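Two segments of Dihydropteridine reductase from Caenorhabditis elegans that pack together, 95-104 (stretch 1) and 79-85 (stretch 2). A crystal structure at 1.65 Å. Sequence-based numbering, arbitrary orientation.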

ATOM      1  N   LYS A  95      -2.912  -4.271 -13.911  1.00 10.97           N
ATOM      2  CA  LYS A  95      -4.352  -4.495 -13.874  1.00 12.40           C
ATOM      3  C   LYS A  95      -4.760  -5.169 -12.567  1.00 13.56           C
ATOM      4  O   LYS A  95      -5.716  -4.752 -11.906  1.00 12.40           O
ATOM      5  CB  LYS A  95      -4.775  -5.375 -15.053  1.00 14.70           C
ATOM      6  CG  LYS A  95      -6.247  -5.752 -15.048  1.00 15.56           C
ATOM      7  CD  LYS A  95      -6.570  -6.645 -16.232  1.00 19.75           C
ATOM      8  CE  LYS A  95      -8.045  -6.986 -16.297  1.00 22.54           C
ATOM      9  NZ  LYS A  95      -8.328  -7.911 -17.433  1.00 25.35           N
ATOM     10  N   ASN A  96      -4.036  -6.221 -12.202  1.00 13.98           N
ATOM     11  CA  ASN A  96      -4.329  -6.946 -10.977  1.00 13.09           C
ATOM     12  C   ASN A  96      -3.934  -6.157  -9.738  1.00 13.39           C
ATOM     13  O   ASN A  96      -4.606  -6.238  -8.711  1.00 11.47           O
ATOM     14  CB  ASN A  96      -3.644  -8.311 -10.998  1.00 12.96           C
ATOM     15  CG  ASN A  96      -4.238  -9.229 -12.049  1.00 13.99           C
ATOM     16  OD1 ASN A  96      -5.312  -8.955 -12.586  1.00 16.33           O
ATOM     17  ND2 ASN A  96      -3.550 -10.328 -12.341  1.00 14.39           N
ATOM     18  N   ALA A  97      -2.853  -5.387  -9.834  1.00 12.07           N
ATOM     19  CA  ALA A  97      -2.422  -4.568  -8.708  1.00 11.84           C
ATOM     20  C   ALA A  97      -3.549  -3.583  -8.397  1.00 11.70           C
ATOM     21  O   ALA A  97      -3.856  -3.320  -7.233  1.00 10.27           O
ATOM     22  CB  ALA A  97      -1.141  -3.813  -9.058  1.00 10.81           C
ATOM     23  N   ASP A  98      -4.165  -3.051  -9.451  1.00 10.71           N
ATOM     24  CA  ASP A  98      -5.266  -2.101  -9.321  1.00 11.28           C
ATOM     25  C   ASP A  98      -6.449  -2.768  -8.617  1.00 11.04           C
ATOM     26  O   ASP A  98      -7.033  -2.206  -7.686  1.00  9.88           O
ATOM     27  CB  ASP A  98      -5.677  -1.606 -10.715  1.00 10.75           C
ATOM     28  CG  ASP A  98      -6.824  -0.614 -10.683  1.00 12.94           C
ATOM     29  OD1 ASP A  98      -6.671   0.466 -10.071  1.00 10.77           O
ATOM     30  OD2 ASP A  98      -7.877  -0.918 -11.286  1.00 15.78           O
ATOM     31  N   LEU A  99      -6.792  -3.976  -9.053  1.00 10.73           N
ATOM     32  CA  LEU A  99      -7.897  -4.706  -8.448  1.00 10.97           C
ATOM     33  C   LEU A  99      -7.640  -4.986  -6.971  1.00 11.17           C
ATOM     34  O   LEU A  99      -8.566  -4.957  -6.157  1.00 11.83           O
ATOM     35  CB  LEU A  99      -8.131  -6.030  -9.181  1.00 12.33           C
ATOM     36  CG  LEU A  99      -8.696  -5.941 -10.602  1.00 15.64           C
ATOM     37  CD1 LEU A  99      -8.716  -7.331 -11.223  1.00 17.98           C
ATOM     38  CD2 LEU A  99     -10.102  -5.357 -10.566  1.00 17.00           C
ATOM     39  N   MET A 100      -6.386  -5.262  -6.624  1.00  9.36           N
ATOM     40  CA  MET A 100      -6.046  -5.558  -5.236  1.00  9.58           C
ATOM     41  C   MET A 100      -6.120  -4.341  -4.317  1.00  9.91           C
ATOM     42  O   MET A 100      -6.479  -4.469  -3.147  1.00 11.36           O
ATOM     43  CB  MET A 100      -4.668  -6.222  -5.159  1.00 10.82           C
ATOM     44  CG  MET A 100      -4.658  -7.632  -5.741  1.00 10.53           C
ATOM     45  SD  MET A 100      -5.886  -8.735  -4.966  1.00 13.52           S
ATOM     46  CE  MET A 100      -7.318  -8.529  -6.055  1.00 10.69           C
ATOM     47  N   ILE A 101      -5.784  -3.163  -4.832  1.00 10.16           N
ATOM     48  CA  ILE A 101      -5.881  -1.956  -4.013  1.00  8.90           C
ATOM     49  C   ILE A 101      -7.371  -1.717  -3.767  1.00 10.66           C
ATOM     50  O   ILE A 101      -7.799  -1.468  -2.634  1.00 10.33           O
ATOM     51  CB  ILE A 101      -5.293  -0.720  -4.735  1.00  9.26           C
ATOM     52  CG1 ILE A 101      -3.769  -0.849  -4.858  1.00  9.73           C
ATOM     53  CG2 ILE A 101      -5.685   0.560  -3.991  1.00  9.48           C
ATOM     54  CD1 ILE A 101      -3.004  -0.716  -3.552  1.00 10.47           C
ATOM     55  N   LYS A 102      -8.158  -1.809  -4.835  1.00 10.75           N
ATOM     56  CA  LYS A 102      -9.602  -1.598  -4.752  1.00 11.00           C
ATOM     57  C   LYS A 102     -10.309  -2.579  -3.823  1.00 13.43           C
ATOM     58  O   LYS A 102     -11.275  -2.219  -3.147  1.00 15.08           O
ATOM     59  CB  LYS A 102     -10.226  -1.672  -6.152  1.00 12.18           C
ATOM     60  CG  LYS A 102      -9.899  -0.471  -7.025  1.00 10.39           C
ATOM     61  CD  LYS A 102     -10.296  -0.684  -8.484  1.00 13.24           C
ATOM     62  CE  LYS A 102     -10.132   0.605  -9.272  1.00 13.32           C
ATOM     63  NZ  LYS A 102     -10.232   0.391 -10.749  1.00 15.49           N
ATOM     64  N   GLN A 103      -9.824  -3.815  -3.776  1.00 13.25           N
ATOM     65  CA  GLN A 103     -10.444  -4.835  -2.942  1.00 13.44           C
ATOM     66  C   GLN A 103     -10.034  -4.842  -1.468  1.00 12.44           C
ATOM     67  O   GLN A 103     -10.885  -5.012  -0.595  1.00 13.33           O
ATOM     68  CB  GLN A 103     -10.200  -6.216  -3.555  1.00 16.82           C
ATOM     69  CG  GLN A 103     -11.064  -6.493  -4.777  1.00 18.20           C
ATOM     70  CD  GLN A 103     -10.711  -7.797  -5.465  1.00 20.74           C
ATOM     71  OE1 GLN A 103     -10.454  -8.807  -4.812  1.00 21.89           O
ATOM     72  NE2 GLN A 103     -10.709  -7.784  -6.793  1.00 21.66           N
ATOM     73  N   SER A 104      -8.746  -4.656  -1.188  1.00 12.14           N
ATOM     74  CA  SER A 104      -8.252  -4.668   0.190  1.00  9.50           C
ATOM     75  C   SER A 104      -8.040  -3.298   0.835  1.00  9.34           C
ATOM     76  O   SER A 104      -8.401  -3.093   1.995  1.00  9.55           O
ATOM     77  CB  SER A 104      -6.937  -5.451   0.274  1.00 12.37           C
ATOM     78  OG  SER A 104      -7.154  -6.842   0.107  1.00 13.82           O
TER
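Stretch 2, residues 79-85: VAGGWAG

Both hydrogen bonds of this contact use the main chain of stretch 2, and none uses its side chains: stretch 2 has three glycines in seven residues, and helix side chains bond directly to its backbone. The two hydrogen bonds across the interface both join an amide side chain of the helix to a main-chain atom of the loop. Gly-82 N donates to Gln-103 OE1 at 2.6 Å, and Asn-96 ND2 donates to Gly-85 O at 2.9 Å, the latter with the straighter geometry.

Stretch 2 has no regular helix or strand, but Gly-82 to Gly-85 run extended, and the chain travels along the helix against its direction. Gly-81 lies by Gln-103, with CA atoms 4.6 Å apart; Trp-83 lies level with Met-100, their CA atoms 6.9 Å apart; Ala-84 lies by Asn-96, CA to CA 5.6 Å. Asn-96, Met-100 and Gln-103 follow the helical spacing of four and three residues that keeps one face turned to a partner.

Between the two polar anchors sits the apolar one. The CA-to-CB bond of Met-100 points sideways, but with chi1 and chi2 both m and chi3 at 92° its end comes nearer, and CE meets Ala-84 CB at 3.8 Å. Ala-84 CB also rests 3.8 Å from Asn-96 CG. The indole of Trp-83 takes little part, since its CA-to-CB bond points away.

The glycines differ. At Gly-81 the backbone angles alone call for glycine, and a CB would come tightly to 3.2 Å from Gln-103 O. A CB on Gly-82 would clash with Gln-103 OE1 at 3.0 Å. One on Gly-85 would hit Trp-83 CZ2 at 2.6 Å, a clash within its own stretch that depends on the deposited ring position.

Water links the two stretches at the Ser-104 end of the helix segment: Ser-104 OG is 2.6 Å from water 1, which donates to Ala-80 O, and 2.8 Å from water 2, which donates to Gly-82 O.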

ATOM      1  N   VAL A  79     -13.835  -7.908   6.292  1.00  9.33           N
ATOM      2  CA  VAL A  79     -13.284  -9.132   5.716  1.00 10.03           C
ATOM      3  C   VAL A  79     -13.495  -9.192   4.202  1.00 12.67           C
ATOM      4  O   VAL A  79     -13.460 -10.271   3.601  1.00 14.53           O
ATOM      5  CB  VAL A  79     -13.929 -10.382   6.365  1.00 11.81           C
ATOM      6  CG1 VAL A  79     -13.512 -10.471   7.828  1.00 10.05           C
ATOM      7  CG2 VAL A  79     -15.454 -10.314   6.250  1.00 10.96           C
ATOM      8  N   ALA A  80     -13.689  -8.030   3.588  1.00 11.80           N
ATOM      9  CA  ALA A  80     -13.923  -7.948   2.147  1.00 13.44           C
ATOM     10  C   ALA A  80     -12.661  -8.129   1.304  1.00 14.52           C
ATOM     11  O   ALA A  80     -11.547  -7.927   1.781  1.00 12.48           O
ATOM     12  CB  ALA A  80     -14.571  -6.613   1.812  1.00 14.69           C
ATOM     13  N   GLY A  81     -12.843  -8.517   0.044  1.00 15.16           N
ATOM     14  CA  GLY A  81     -11.702  -8.674  -0.842  1.00 16.04           C
ATOM     15  C   GLY A  81     -11.386 -10.067  -1.352  1.00 16.00           C
ATOM     16  O   GLY A  81     -11.641 -11.064  -0.678  1.00 18.35           O
ATOM     17  N   GLY A  82     -10.809 -10.118  -2.551  1.00 16.42           N
ATOM     18  CA  GLY A  82     -10.442 -11.382  -3.168  1.00 15.40           C
ATOM     19  C   GLY A  82      -8.963 -11.432  -3.517  1.00 17.00           C
ATOM     20  O   GLY A  82      -8.152 -10.762  -2.882  1.00 18.14           O
ATOM     21  N   TRP A  83      -8.609 -12.218  -4.531  1.00 14.71           N
ATOM     22  CA  TRP A  83      -7.210 -12.353  -4.938  1.00 14.41           C
ATOM     23  C   TRP A  83      -6.985 -12.318  -6.450  1.00 14.12           C
ATOM     24  O   TRP A  83      -7.847 -12.708  -7.236  1.00 14.67           O
ATOM     25  CB  TRP A  83      -6.642 -13.668  -4.394  1.00 13.67           C
ATOM     26  CG  TRP A  83      -5.168 -13.881  -4.658  1.00 12.72           C
ATOM     27  CD1 TRP A  83      -4.130 -13.489  -3.861  1.00 11.60           C
ATOM     28  CD2 TRP A  83      -4.579 -14.582  -5.765  1.00 10.68           C
ATOM     29  NE1 TRP A  83      -2.934 -13.909  -4.394  1.00 12.27           N
ATOM     30  CE2 TRP A  83      -3.181 -14.583  -5.562  1.00 11.95           C
ATOM     31  CE3 TRP A  83      -5.097 -15.213  -6.906  1.00 10.12           C
ATOM     32  CZ2 TRP A  83      -2.291 -15.194  -6.458  1.00 12.32           C
ATOM     33  CZ3 TRP A  83      -4.208 -15.822  -7.799  1.00 10.76           C
ATOM     34  CH2 TRP A  83      -2.824 -15.807  -7.565  1.00 12.17           C
ATOM     35  N   ALA A  84      -5.799 -11.847  -6.827  1.00 15.05           N
ATOM     36  CA  ALA A  84      -5.336 -11.765  -8.213  1.00 15.90           C
ATOM     37  C   ALA A  84      -3.818 -11.679  -8.071  1.00 16.25           C
ATOM     38  O   ALA A  84      -3.315 -10.861  -7.306  1.00 15.99           O
ATOM     39  CB  ALA A  84      -5.886 -10.513  -8.904  1.00 15.53           C
ATOM     40  N   GLY A  85      -3.090 -12.526  -8.790  1.00 15.39           N
ATOM     41  CA  GLY A  85      -1.643 -12.519  -8.670  1.00 14.91           C
ATOM     42  C   GLY A  85      -0.887 -11.925  -9.836  1.00 15.31           C
ATOM     43  O   GLY A  85      -1.412 -11.076 -10.559  1.00 15.91           O
TER
HETATM   44  O   HOH W   1      -8.978  -8.563   0.821  1.00 22.78           O
HETATM   45  O   HOH W   2      -7.652  -7.848  -2.438  1.00 21.83           O